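Local coordinates for protein putative sugar ABC transporter (Yersinia enterocolitica subsp. enterocolitica 8081, PDB 5ULB) that binds a 5-methylthioribose-like sugar, seen here as the methylseleno analogue, and probably delivers such sugars to an ABC transporter as its periplasmic binding protein, at residues A[144-149]-A[207-212]; A[177-182]-A[192-197]; A[184-189]-A[213-218]; A[201-206]-A[227-232]; A[219-224]-A[250-255]. All coordinates share one frame; numbering follows the deposited sequence. Where two conformers were deposited one is given.

Interaction 1: residues A[144-149]-A[207-212]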
# COMPACT_ATOMS: atom_id res chain seq x y z
N ASN A 144 5.92 -2.56 -26.76
CA ASN A 144 4.50 -2.04 -26.74
C ASN A 144 3.87 -2.49 -25.43
O ASN A 144 3.86 -3.70 -25.18
CB ASN A 144 3.77 -2.61 -27.95
CG ASN A 144 4.35 -2.08 -29.24
OD1 ASN A 144 4.56 -0.86 -29.34
ND2 ASN A 144 4.64 -2.99 -30.19
N ILE A 145 3.37 -1.56 -24.63
CA ILE A 145 2.89 -1.88 -23.26
C ILE A 145 1.47 -1.43 -23.06
O ILE A 145 0.98 -0.49 -23.69
CB ILE A 145 3.83 -1.33 -22.20
CG1 ILE A 145 3.79 0.17 -22.07
CG2 ILE A 145 5.27 -1.82 -22.50
CD1 ILE A 145 4.49 0.69 -20.89
N ILE A 146 0.88 -2.08 -22.03
CA ILE A 146 -0.34 -1.54 -21.41
C ILE A 146 0.07 -1.11 -19.99
O ILE A 146 0.77 -1.84 -19.33
CB ILE A 146 -1.47 -2.65 -21.33
CG1 ILE A 146 -1.69 -3.31 -22.68
CG2 ILE A 146 -2.72 -2.06 -20.77
CD1 ILE A 146 -2.02 -2.43 -23.77
N LYS A 147 -0.48 0.01 -19.55
CA LYS A 147 -0.32 0.48 -18.17
C LYS A 147 -1.68 0.24 -17.45
O LYS A 147 -2.72 0.55 -17.96
CB LYS A 147 0.02 1.99 -18.19
CG LYS A 147 0.07 2.62 -16.79
CD LYS A 147 0.73 3.95 -16.81
CE LYS A 147 0.12 5.05 -17.57
NZ LYS A 147 -1.02 5.61 -17.01
N LEU A 148 -1.53 -0.29 -16.23
CA LEU A 148 -2.73 -0.42 -15.32
C LEU A 148 -2.53 0.60 -14.23
O LEU A 148 -1.55 0.56 -13.47
CB LEU A 148 -2.83 -1.81 -14.73
CG LEU A 148 -2.55 -2.99 -15.68
CD1 LEU A 148 -2.53 -4.33 -14.95
CD2 LEU A 148 -3.54 -3.02 -16.83
N TRP A 149 -3.46 1.58 -14.15
CA TRP A 149 -3.23 2.77 -13.38
C TRP A 149 -4.61 3.52 -13.21
O TRP A 149 -5.46 3.35 -14.08
CB TRP A 149 -2.28 3.71 -14.17
CG TRP A 149 -1.88 5.00 -13.55
CD1 TRP A 149 -0.97 5.22 -12.57
CD2 TRP A 149 -2.49 6.30 -13.81
NE1 TRP A 149 -0.97 6.52 -12.26
CE2 TRP A 149 -1.86 7.26 -13.00
CE3 TRP A 149 -3.45 6.73 -14.73
CZ2 TRP A 149 -2.14 8.58 -13.06
CZ3 TRP A 149 -3.77 8.04 -14.77
CH2 TRP A 149 -3.11 8.93 -13.95
N ASP A 207 3.89 -6.41 -25.81
CA ASP A 207 5.03 -7.09 -25.18
C ASP A 207 4.93 -7.26 -23.68
O ASP A 207 5.37 -8.30 -23.13
CB ASP A 207 6.31 -6.29 -25.52
CG ASP A 207 6.56 -6.22 -27.02
OD1 ASP A 207 6.64 -7.32 -27.58
OD2 ASP A 207 6.55 -5.11 -27.61
N ALA A 208 4.37 -6.24 -22.97
CA ALA A 208 4.41 -6.27 -21.55
C ALA A 208 3.29 -5.41 -21.00
O ALA A 208 2.77 -4.53 -21.66
CB ALA A 208 5.81 -5.82 -21.03
N ILE A 209 3.01 -5.66 -19.69
CA ILE A 209 2.05 -4.87 -18.93
C ILE A 209 2.70 -4.40 -17.63
O ILE A 209 3.31 -5.22 -16.93
CB ILE A 209 0.74 -5.68 -18.68
CG1 ILE A 209 0.12 -6.07 -19.98
CG2 ILE A 209 -0.18 -4.95 -17.74
CD1 ILE A 209 -1.09 -6.98 -19.85
N TRP A 210 2.55 -3.11 -17.34
CA TRP A 210 3.02 -2.57 -16.05
C TRP A 210 1.82 -2.30 -15.18
O TRP A 210 0.99 -1.44 -15.51
CB TRP A 210 3.80 -1.31 -16.27
CG TRP A 210 4.35 -0.65 -15.02
CD1 TRP A 210 5.02 -1.31 -14.01
CD2 TRP A 210 4.19 0.69 -14.61
NE1 TRP A 210 5.33 -0.42 -13.03
CE2 TRP A 210 4.83 0.79 -13.37
CE3 TRP A 210 3.62 1.82 -15.15
CZ2 TRP A 210 4.90 2.01 -12.66
CZ3 TRP A 210 3.69 2.97 -14.49
CH2 TRP A 210 4.32 3.06 -13.24
N GLY A 211 1.76 -3.06 -14.05
CA GLY A 211 0.66 -2.86 -13.13
C GLY A 211 1.12 -2.07 -11.91
O GLY A 211 1.99 -2.48 -11.15
N THR A 212 0.42 -0.90 -11.70
CA THR A 212 0.83 0.01 -10.63
C THR A 212 0.24 -0.30 -9.28
O THR A 212 0.61 0.28 -8.30
CB THR A 212 0.49 1.43 -11.00
OG1 THR A 212 -0.92 1.62 -11.09
CG2 THR A 212 1.18 1.87 -12.27
O HOH W 1 4.61 -5.85 -29.63
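Strands 144-148 and 208-211 run parallel as neighbours in the sheet, their axes 4.7 Å apart at the closest and inclined by 22°, with I145 paired to A208, I146 to I209, K147 to W210 and L148 to G211. I146 N, W210 N and L148 N bond in turn to A208 O, I146 O and W210 O, the last over 2.9 Å. At the start of the pairing D207 curls back, CG anti to its carbonyl carbon, so that OD2 takes N144 N at 2.8 Å through its anti lone pair, almost straight at 174°. D207 N returns the bond to N144 O, and a water links N144 ND2 to OD2. The sheet face bearing L148 and I209 is apolar: L148 CG lies 3.7 Å from I209 CG2, and CD1 leans over the CA of G211. On the face bearing K147 and W210 the two side chains run side by side; K147 CD meets the indole edge at CZ3, 3.9 Å away, while its bent end carries NZ to S178 and Q160. At the far end L148 O accepts twice, from T212 N and from T212 OG1 at 2.7 Å, the hydroxyl on an in-plane lone pair. T212 touches the bound selenosugar, and this double grip on L148 O is consistent with holding T212, just past the strand end, in place beside the pocket of this periplasmic binding protein lobe.

Interaction 2: residues A[177-182]-A[192-197]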
# COMPACT_ATOMS: atom_id res chain seq x y z
N GLU A 177 -2.24 1.81 -24.28
CA GLU A 177 -3.41 2.18 -23.51
C GLU A 177 -3.07 2.14 -22.05
O GLU A 177 -2.19 1.39 -21.63
CB GLU A 177 -4.59 1.14 -23.81
CG GLU A 177 -5.92 1.72 -23.57
CD GLU A 177 -7.01 0.95 -24.24
OE1 GLU A 177 -8.08 1.00 -23.57
OE2 GLU A 177 -6.87 0.43 -25.44
N SER A 178 -3.87 2.88 -21.28
CA SER A 178 -3.92 2.79 -19.86
C SER A 178 -5.34 2.43 -19.38
O SER A 178 -6.27 3.02 -19.88
CB SER A 178 -3.45 4.12 -19.25
OG SER A 178 -3.32 4.00 -17.82
N ILE A 179 -5.41 1.53 -18.44
CA ILE A 179 -6.64 0.95 -17.92
C ILE A 179 -6.61 0.99 -16.46
O ILE A 179 -5.56 0.67 -15.86
CB ILE A 179 -6.66 -0.65 -18.20
CG1 ILE A 179 -6.88 -0.93 -19.59
CG2 ILE A 179 -7.68 -1.46 -17.32
CD1 ILE A 179 -6.58 -2.38 -19.96
N GLY A 180 -7.76 1.25 -15.79
CA GLY A 180 -7.87 1.01 -14.38
C GLY A 180 -8.94 1.85 -13.71
O GLY A 180 -9.04 3.01 -14.00
N ALA A 181 -9.62 1.24 -12.71
CA ALA A 181 -10.57 1.97 -11.88
C ALA A 181 -10.62 1.31 -10.53
O ALA A 181 -10.36 0.10 -10.38
CB ALA A 181 -11.96 1.91 -12.55
N VAL A 182 -11.04 2.09 -9.54
CA VAL A 182 -11.38 1.51 -8.26
C VAL A 182 -12.87 1.13 -8.25
O VAL A 182 -13.70 1.92 -8.69
CB VAL A 182 -11.13 2.53 -7.12
CG1 VAL A 182 -11.56 1.97 -5.74
CG2 VAL A 182 -9.66 2.94 -7.09
N ASN A 192 -11.71 -8.09 -17.25
CA ASN A 192 -12.59 -7.84 -18.43
C ASN A 192 -12.08 -6.78 -19.37
O ASN A 192 -12.08 -6.92 -20.60
CB ASN A 192 -13.98 -7.45 -17.95
CG ASN A 192 -14.68 -8.62 -17.27
OD1 ASN A 192 -14.44 -9.79 -17.58
ND2 ASN A 192 -15.61 -8.25 -16.32
N LYS A 193 -11.55 -5.72 -18.77
CA LYS A 193 -11.00 -4.63 -19.54
C LYS A 193 -9.73 -5.04 -20.30
O LYS A 193 -9.56 -4.71 -21.47
CB LYS A 193 -10.72 -3.40 -18.68
CG LYS A 193 -11.99 -2.71 -18.28
CD LYS A 193 -11.72 -1.66 -17.25
CE LYS A 193 -12.98 -0.97 -16.94
NZ LYS A 193 -12.85 0.05 -15.79
N VAL A 194 -8.85 -5.82 -19.65
CA VAL A 194 -7.68 -6.32 -20.33
C VAL A 194 -8.07 -7.27 -21.42
O VAL A 194 -7.46 -7.27 -22.51
CB VAL A 194 -6.67 -6.89 -19.31
CG1 VAL A 194 -5.57 -7.64 -20.05
CG2 VAL A 194 -6.10 -5.83 -18.38
N GLY A 195 -9.11 -8.12 -21.20
CA GLY A 195 -9.54 -9.01 -22.28
C GLY A 195 -9.89 -8.25 -23.55
O GLY A 195 -9.56 -8.70 -24.66
N ALA A 196 -10.57 -7.09 -23.42
CA ALA A 196 -10.92 -6.35 -24.61
C ALA A 196 -9.68 -5.70 -25.27
O ALA A 196 -9.61 -5.64 -26.51
CB ALA A 196 -11.96 -5.27 -24.27
N VAL A 197 -8.70 -5.26 -24.47
CA VAL A 197 -7.47 -4.68 -25.03
C VAL A 197 -6.70 -5.80 -25.78
O VAL A 197 -6.14 -5.57 -26.88
CB VAL A 197 -6.62 -4.02 -23.94
CG1 VAL A 197 -5.37 -3.50 -24.57
CG2 VAL A 197 -7.36 -2.83 -23.49
O HOH W 2 -10.32 1.76 -17.14
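I179 and V197 reach toward each other tip to tip, I179 CD1 standing 3.6 Å from V197 CG2, and this end-on meeting centres the packing of helix 186-200 on the edge strand 173-179. V194 comes across the same isoleucine at about a right angle and sets its CG2 3.8 Å from I179 CD1, so the terminal methyl is held between two valine branches. In both valines it is the branch anti to the carbonyl carbon that touches. K193 instead slides past I179 in the opposite direction: I179 CG2 rests 3.9 Å from K193 CB and also near CD, and the lysine, extended beyond CG, continues until NZ lies 3.8 Å from A181 CB. E177 crosses V197 obliquely, its carboxylate against the CG2 methyl, with OE2 at 3.8 Å. Strand and helix run nearly antiparallel, 164° between their directions and 9.9 Å between axes, the return course of a beta-alpha unit in an alpha/beta lobe. A water accepts from G180 N at 2.9 Å and, weakly, from K193 NZ, a water-mediated link between the two segments. The contact thus divides by chemistry: methyl groups meet in the middle, with K193 paired along its own helix with D189. Direct adhesion between residues 177-182 and 192-197 is mainly apolar, and the salt bridge from E177 OE2 to K200, further along the helix, adds a charged tie just beyond them.

Interaction 3: residues A[184-189]-A[213-218]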
# COMPACT_ATOMS: atom_id res chain seq x y z
N SER A 184 -15.72 -2.31 -6.47
CA SER A 184 -15.81 -3.44 -5.54
C SER A 184 -15.23 -4.73 -6.10
O SER A 184 -15.22 -5.78 -5.42
CB SER A 184 -17.24 -3.64 -5.10
OG SER A 184 -17.98 -4.03 -6.21
N ASP A 185 -14.88 -4.78 -7.34
CA ASP A 185 -14.27 -5.98 -7.91
C ASP A 185 -13.15 -5.56 -8.89
O ASP A 185 -13.33 -5.67 -10.16
CB ASP A 185 -15.34 -6.80 -8.67
CG ASP A 185 -14.81 -8.14 -9.21
OD1 ASP A 185 -13.60 -8.55 -8.88
OD2 ASP A 185 -15.58 -8.77 -10.08
N VAL A 186 -12.03 -5.12 -8.33
CA VAL A 186 -10.97 -4.60 -9.20
C VAL A 186 -10.41 -5.71 -10.03
O VAL A 186 -10.08 -5.53 -11.18
CB VAL A 186 -9.92 -3.83 -8.38
CG1 VAL A 186 -8.69 -3.45 -9.24
CG2 VAL A 186 -10.42 -2.60 -7.64
N GLN A 187 -10.23 -6.89 -9.46
CA GLN A 187 -9.70 -8.00 -10.25
C GLN A 187 -10.53 -8.35 -11.48
O GLN A 187 -10.04 -8.49 -12.57
CB GLN A 187 -9.49 -9.18 -9.37
CG GLN A 187 -8.50 -8.87 -8.24
CD GLN A 187 -8.38 -10.14 -7.34
OE1 GLN A 187 -7.97 -11.29 -7.80
NE2 GLN A 187 -8.63 -9.93 -6.03
N GLY A 188 -11.87 -8.52 -11.25
CA GLY A 188 -12.71 -8.86 -12.35
C GLY A 188 -12.90 -7.84 -13.37
O GLY A 188 -12.89 -8.10 -14.56
N ASP A 189 -13.03 -6.62 -12.88
CA ASP A 189 -13.18 -5.49 -13.80
C ASP A 189 -11.94 -5.34 -14.66
O ASP A 189 -12.03 -5.18 -15.85
CB ASP A 189 -13.37 -4.21 -12.99
CG ASP A 189 -13.51 -2.93 -13.85
OD1 ASP A 189 -14.36 -2.92 -14.81
OD2 ASP A 189 -12.83 -1.87 -13.51
N TRP A 213 -0.61 -1.35 -9.24
CA TRP A 213 -1.23 -1.84 -8.01
C TRP A 213 -1.52 -3.31 -8.24
O TRP A 213 -2.02 -3.66 -9.31
CB TRP A 213 -2.56 -1.12 -7.75
CG TRP A 213 -3.47 -1.53 -6.64
CD1 TRP A 213 -3.24 -2.15 -5.48
CD2 TRP A 213 -4.85 -1.06 -6.58
NE1 TRP A 213 -4.42 -2.18 -4.69
CE2 TRP A 213 -5.40 -1.50 -5.35
CE3 TRP A 213 -5.68 -0.44 -7.50
CZ2 TRP A 213 -6.74 -1.20 -5.03
CZ3 TRP A 213 -6.99 -0.12 -7.15
CH2 TRP A 213 -7.47 -0.55 -5.91
N ASP A 214 -1.21 -4.16 -7.31
CA ASP A 214 -1.34 -5.59 -7.58
C ASP A 214 -2.81 -6.04 -7.73
O ASP A 214 -3.04 -7.09 -8.33
CB ASP A 214 -0.62 -6.51 -6.62
CG ASP A 214 -1.07 -6.48 -5.16
OD1 ASP A 214 -1.81 -5.57 -4.81
OD2 ASP A 214 -0.61 -7.46 -4.45
N ALA A 215 -3.78 -5.22 -7.26
CA ALA A 215 -5.17 -5.54 -7.60
C ALA A 215 -5.40 -5.52 -9.08
O ALA A 215 -6.15 -6.35 -9.62
CB ALA A 215 -6.11 -4.55 -6.88
N PHE A 216 -4.81 -4.57 -9.78
CA PHE A 216 -4.85 -4.54 -11.22
C PHE A 216 -4.08 -5.71 -11.81
O PHE A 216 -4.62 -6.39 -12.71
CB PHE A 216 -4.26 -3.23 -11.78
CG PHE A 216 -4.96 -1.94 -11.42
CD1 PHE A 216 -6.34 -1.85 -11.31
CD2 PHE A 216 -4.24 -0.75 -11.24
CE1 PHE A 216 -6.96 -0.64 -11.07
CE2 PHE A 216 -4.84 0.45 -11.00
CZ PHE A 216 -6.20 0.49 -10.92
N THR A 217 -2.88 -5.97 -11.36
CA THR A 217 -2.07 -6.99 -11.95
C THR A 217 -2.72 -8.36 -11.79
O THR A 217 -2.64 -9.16 -12.72
CB THR A 217 -0.69 -6.99 -11.31
OG1 THR A 217 -0.20 -5.63 -11.30
CG2 THR A 217 0.28 -7.87 -12.08
N GLN A 218 -3.40 -8.60 -10.66
CA GLN A 218 -4.10 -9.86 -10.52
C GLN A 218 -5.14 -10.04 -11.61
O GLN A 218 -5.33 -11.18 -12.12
CB GLN A 218 -4.75 -9.91 -9.14
CG GLN A 218 -3.80 -10.11 -7.98
CD GLN A 218 -4.35 -9.70 -6.63
OE1 GLN A 218 -5.55 -9.28 -6.52
NE2 GLN A 218 -3.51 -9.75 -5.61
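V186 holds CG1 anti to its backbone N (chi1 171°) and Q187 holds CG anti to its carbonyl carbon (chi1 -60°), torsions that send both side chains of the first turn of helix 186-200 against the first turn of helix 214-226. These are two helix N-termini packed together in the alpha/beta lobe of a periplasmic binding protein, near the sugar cleft. D185 is the N-cap of the first, and its OD1 takes G188 N at 2.9 Å from above the carboxylate plane; W213 occupies the N-cap position of the second. V186 spreads its methyls between three partners: CG1 lies 3.5 Å from F216 CD1 and 3.7 Å from A215 CB, while CG2 meets W213 CH2 at 4.0 Å, the two side chains crossing at about a right angle. A215 CB in turn sits over the centre of one indole face, 3.5 Å above the plane, and F216 brings CE2 to the indole edge. W213, which touches the bound selenosugar, is therefore steadied by residues that continue into both helices. Q187 and Q218 cross obliquely, their amide planes 62° apart. They do not bond to each other: the two OE1 atoms are both acceptors, and Q187 NE2 is badly angled to Q218 OE1. Their bonds lie outside, Q187 OE1 accepting from Q242 and Q218 NE2 donating to D243 and D32. The nearest meeting of the two amides puts Q218 OE1 3.1 Å from Q187 CD.

Interaction 4: residues A[201-206]-A[227-232]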
# COMPACT_ATOMS: atom_id res chain seq x y z
N TYR A 201 -5.37 -5.89 -29.81
CA TYR A 201 -3.93 -6.01 -30.14
C TYR A 201 -3.55 -7.48 -30.00
O TYR A 201 -3.17 -7.95 -28.93
CB TYR A 201 -3.17 -5.16 -29.10
CG TYR A 201 -3.40 -3.71 -29.13
CD1 TYR A 201 -2.92 -2.95 -30.18
CD2 TYR A 201 -4.17 -3.08 -28.19
CE1 TYR A 201 -3.17 -1.56 -30.22
CE2 TYR A 201 -4.36 -1.70 -28.17
CZ TYR A 201 -3.93 -0.97 -29.22
OH TYR A 201 -4.10 0.41 -29.23
N PRO A 202 -3.78 -8.20 -31.09
CA PRO A 202 -3.52 -9.69 -31.07
C PRO A 202 -2.05 -10.05 -30.80
O PRO A 202 -1.13 -9.19 -30.78
CB PRO A 202 -3.95 -10.14 -32.42
CG PRO A 202 -4.88 -9.11 -32.93
CD PRO A 202 -4.30 -7.78 -32.39
N LYS A 203 -1.85 -11.32 -30.58
CA LYS A 203 -0.55 -11.89 -30.22
C LYS A 203 0.54 -11.33 -31.13
O LYS A 203 0.50 -11.35 -32.37
CB LYS A 203 -0.66 -13.46 -30.22
CG LYS A 203 0.51 -14.17 -29.72
CD LYS A 203 0.36 -15.65 -29.67
CE LYS A 203 -0.86 -16.14 -28.89
NZ LYS A 203 -0.72 -17.63 -28.81
N GLY A 204 1.53 -10.72 -30.47
CA GLY A 204 2.69 -10.03 -31.16
C GLY A 204 2.61 -8.54 -31.03
O GLY A 204 3.61 -7.84 -31.26
N LYS A 205 1.43 -7.98 -30.75
CA LYS A 205 1.24 -6.55 -30.71
C LYS A 205 1.40 -5.93 -29.34
O LYS A 205 1.45 -4.68 -29.22
CB LYS A 205 -0.09 -6.16 -31.31
CG LYS A 205 -0.37 -6.58 -32.68
CD LYS A 205 0.49 -5.88 -33.64
CE LYS A 205 0.15 -6.36 -35.10
NZ LYS A 205 1.00 -5.68 -36.05
N ILE A 206 1.49 -6.76 -28.29
CA ILE A 206 1.73 -6.29 -26.91
C ILE A 206 2.93 -7.12 -26.41
O ILE A 206 2.93 -8.34 -26.49
CB ILE A 206 0.50 -6.52 -25.95
CG1 ILE A 206 -0.70 -5.81 -26.47
CG2 ILE A 206 0.88 -6.09 -24.57
CD1 ILE A 206 -1.98 -6.28 -25.75
N ASN A 227 -7.19 -15.94 -21.77
CA ASN A 227 -7.15 -15.62 -23.17
C ASN A 227 -5.95 -16.24 -23.92
O ASN A 227 -5.75 -15.97 -25.10
CB ASN A 227 -7.17 -14.12 -23.42
CG ASN A 227 -8.49 -13.44 -23.03
OD1 ASN A 227 -9.43 -13.54 -23.83
ND2 ASN A 227 -8.60 -12.90 -21.85
N GLY A 228 -5.13 -17.02 -23.23
CA GLY A 228 -3.95 -17.64 -23.92
C GLY A 228 -2.93 -16.64 -24.39
O GLY A 228 -2.34 -16.79 -25.46
N ARG A 229 -2.69 -15.61 -23.58
CA ARG A 229 -1.78 -14.51 -23.91
C ARG A 229 -0.60 -14.39 -22.94
O ARG A 229 -0.14 -13.27 -22.69
CB ARG A 229 -2.52 -13.22 -24.06
CG ARG A 229 -3.51 -13.24 -25.23
CD ARG A 229 -2.86 -13.30 -26.60
NE ARG A 229 -2.05 -12.10 -26.88
CZ ARG A 229 -2.53 -10.94 -27.33
NH1 ARG A 229 -3.81 -10.76 -27.51
NH2 ARG A 229 -1.73 -9.88 -27.54
N THR A 230 -0.13 -15.51 -22.43
CA THR A 230 0.94 -15.51 -21.46
C THR A 230 2.34 -15.25 -22.05
O THR A 230 3.30 -15.17 -21.28
CB THR A 230 0.97 -16.76 -20.60
OG1 THR A 230 1.19 -17.90 -21.37
CG2 THR A 230 -0.28 -16.92 -19.73
N GLU A 231 2.42 -14.99 -23.35
CA GLU A 231 3.67 -14.45 -23.89
C GLU A 231 3.92 -13.02 -23.40
O GLU A 231 5.06 -12.58 -23.48
CB GLU A 231 3.66 -14.50 -25.43
CG GLU A 231 2.83 -13.45 -26.18
CD GLU A 231 1.29 -13.56 -26.13
OE1 GLU A 231 0.78 -14.62 -25.70
OE2 GLU A 231 0.66 -12.53 -26.48
N ILE A 232 2.87 -12.31 -22.99
CA ILE A 232 3.00 -10.95 -22.43
C ILE A 232 3.49 -11.06 -21.06
O ILE A 232 2.96 -11.75 -20.22
CB ILE A 232 1.60 -10.26 -22.50
CG1 ILE A 232 1.10 -10.18 -23.92
CG2 ILE A 232 1.66 -8.94 -21.78
CD1 ILE A 232 -0.36 -9.69 -24.03
O HOH W 3 -3.04 -18.42 -27.43
O HOH W 4 0.91 -17.30 -25.82
O HOH W 5 1.25 -10.22 -27.59
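R229 clasps the backbone of the facing loop end-on, NH2 and NH1 both donating to Y201 O, at 2.8 Å and 3.2 Å, from within the guanidinium plane. NH2 meets the oxygen in the carbonyl plane, NH1 from above it. NE makes a salt bridge with E231, reaching OE2 at 2.8 Å on the syn lone pair, nearly straight at 171°, while NH1 also serves L198 O at the end of helix 186-200. One water joins NH2, E231 OE2, G204 N and I206 O, so the group is fixed around its rim, and K203 N lies over the centre of one face, 3.3 Å above the plane. Both segments are helix-to-strand connections of the alpha/beta lobe: 201-206 carries a type II turn from P202 to K205, and 227-232 opens with a Schellman motif at G228 and closes with a type I turn. K203, bent at chi3, crosses E231 obliquely, CG 3.6 Å from OE2; its NZ, 4.6 Å from E231 OE1, is too far for a salt bridge and reaches G228 O through a water. Beneath the polar layer I206 and I232 cross obliquely, with CB of I206 3.8 Å from CD1 of I232, and I206 CD1 comes to 4.0 Å from R229 NH2, its side chain crossing the arginine at about a right angle.

Interaction 5: residues A[219-224]-A[250-255]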
# COMPACT_ATOMS: atom_id res chain seq x y z
N GLY A 219 -5.89 -8.98 -11.89
CA GLY A 219 -6.87 -9.11 -12.96
C GLY A 219 -6.26 -9.30 -14.30
O GLY A 219 -6.72 -10.08 -15.19
N ALA A 220 -5.16 -8.54 -14.60
CA ALA A 220 -4.46 -8.77 -15.89
C ALA A 220 -3.95 -10.17 -15.99
O ALA A 220 -4.02 -10.74 -17.09
CB ALA A 220 -3.34 -7.78 -16.02
N TYR A 221 -3.41 -10.71 -14.94
CA TYR A 221 -2.92 -12.08 -14.92
C TYR A 221 -4.00 -13.10 -15.35
O TYR A 221 -3.82 -13.95 -16.19
CB TYR A 221 -2.36 -12.44 -13.55
CG TYR A 221 -1.82 -13.83 -13.47
CD1 TYR A 221 -2.67 -14.94 -13.21
CD2 TYR A 221 -0.49 -14.12 -13.70
CE1 TYR A 221 -2.23 -16.22 -13.21
CE2 TYR A 221 -0.03 -15.42 -13.63
CZ TYR A 221 -0.90 -16.49 -13.41
OH TYR A 221 -0.42 -17.72 -13.42
N LYS A 222 -5.18 -12.91 -14.70
CA LYS A 222 -6.33 -13.80 -15.10
C LYS A 222 -6.65 -13.64 -16.54
O LYS A 222 -6.86 -14.65 -17.23
CB LYS A 222 -7.52 -13.42 -14.22
CG LYS A 222 -8.79 -14.27 -14.47
CD LYS A 222 -9.99 -13.72 -13.56
CE LYS A 222 -11.39 -14.20 -14.02
NZ LYS A 222 -11.32 -15.51 -13.52
N ALA A 223 -6.69 -12.42 -17.05
CA ALA A 223 -6.99 -12.25 -18.45
C ALA A 223 -5.91 -12.91 -19.32
O ALA A 223 -6.25 -13.53 -20.37
CB ALA A 223 -7.08 -10.78 -18.83
N LEU A 224 -4.66 -12.78 -18.96
CA LEU A 224 -3.60 -13.43 -19.81
C LEU A 224 -3.77 -14.92 -19.85
O LEU A 224 -3.62 -15.58 -20.88
CB LEU A 224 -2.17 -13.06 -19.32
CG LEU A 224 -1.81 -11.56 -19.38
CD1 LEU A 224 -0.36 -11.38 -18.99
CD2 LEU A 224 -2.04 -10.98 -20.74
N ALA A 250 2.07 -22.54 -13.43
CA ALA A 250 2.52 -22.90 -14.72
C ALA A 250 2.28 -21.77 -15.72
O ALA A 250 1.09 -21.21 -15.79
CB ALA A 250 1.86 -24.21 -15.20
N ASN A 251 3.25 -21.53 -16.53
CA ASN A 251 3.15 -20.53 -17.61
C ASN A 251 3.04 -19.10 -17.12
O ASN A 251 2.67 -18.17 -17.88
CB ASN A 251 2.06 -20.89 -18.67
CG ASN A 251 2.27 -22.27 -19.22
OD1 ASN A 251 3.41 -22.66 -19.58
ND2 ASN A 251 1.20 -23.00 -19.31
N SER A 252 3.22 -18.91 -15.82
CA SER A 252 3.09 -17.63 -15.28
C SER A 252 3.99 -16.51 -15.86
O SER A 252 5.18 -16.60 -15.85
CB SER A 252 3.36 -17.65 -13.75
OG SER A 252 3.25 -16.27 -13.27
N PRO A 253 3.35 -15.45 -16.35
CA PRO A 253 4.03 -14.28 -16.90
C PRO A 253 4.39 -13.23 -15.84
O PRO A 253 4.85 -12.17 -16.20
CB PRO A 253 3.02 -13.71 -17.85
CG PRO A 253 1.77 -14.06 -17.36
CD PRO A 253 1.92 -15.35 -16.66
N TRP A 254 4.19 -13.51 -14.55
CA TRP A 254 4.36 -12.47 -13.51
C TRP A 254 5.84 -12.44 -13.08
O TRP A 254 6.27 -13.24 -12.27
CB TRP A 254 3.44 -12.79 -12.31
CG TRP A 254 3.32 -11.67 -11.29
CD1 TRP A 254 4.31 -10.83 -10.78
CD2 TRP A 254 2.13 -11.18 -10.68
NE1 TRP A 254 3.78 -9.97 -9.90
CE2 TRP A 254 2.46 -10.14 -9.81
CE3 TRP A 254 0.77 -11.58 -10.75
CZ2 TRP A 254 1.50 -9.45 -9.05
CZ3 TRP A 254 -0.16 -10.88 -10.06
CH2 TRP A 254 0.22 -9.86 -9.23
N LYS A 255 6.60 -11.51 -13.66
CA LYS A 255 8.04 -11.50 -13.56
C LYS A 255 8.62 -10.85 -12.30
O LYS A 255 9.66 -11.31 -11.82
CB LYS A 255 8.65 -10.79 -14.77
CG LYS A 255 8.39 -11.32 -16.06
CD LYS A 255 8.47 -12.81 -16.11
CE LYS A 255 9.82 -13.14 -16.38
NZ LYS A 255 9.72 -13.65 -17.83
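S252 OG is held twice: it accepts W254 N at 3.2 Å and 168°, closing an ST turn, and it is also bonded to L246 O of helix 241-248. Its torsion, OG anti to the backbone N, lays the oxygen at the edge of the Y221 ring, 3.4 Å from CE2. Y221 itself leaves helix 214-226 with CG anti to its backbone N. P253 meets it at about a right angle, CD 3.6 Å from CE2, and W254 likewise turns across it, the indole edge at CE3 lying 4.1 Å from Y221 CD2. The phenol OH goes on to E249 and Q225. One turn along the helix, L224 slides past P253, CD1 3.8 Å from CG. Helix 214-226 is thus packed on the turn that leads into strand 254-259 of the lobe's sheet. Between the segments the contact is mainly apolar and aromatic, with S252 OG at the ring edge, and the buried hydroxyls of Y221 and S252 find their bonds beside it.

All five contacts belong to one lobe, whose sheet and covering helices they tie together. Interaction 1 supplies the paired strands; interaction 2 extends the sheet to its edge strand, W149 N lying 2.9 Å from I179 O. Interactions 2 and 3 share helix 186-200, with G180 CA 3.8 Å from F216 CE1, while interactions 3 and 5 share helix 214-226, T217 CG2 standing 3.5 Å from W254 CH2. Interaction 4 closes the end away from the ligand, joined to interaction 5 where R229 N lies 2.9 Å from L224 O; it does not touch interaction 3. The sugar lies about 4 Å from the W213 side chain and about 6 Å from that of T212, so interactions 3 and 1 border the pocket.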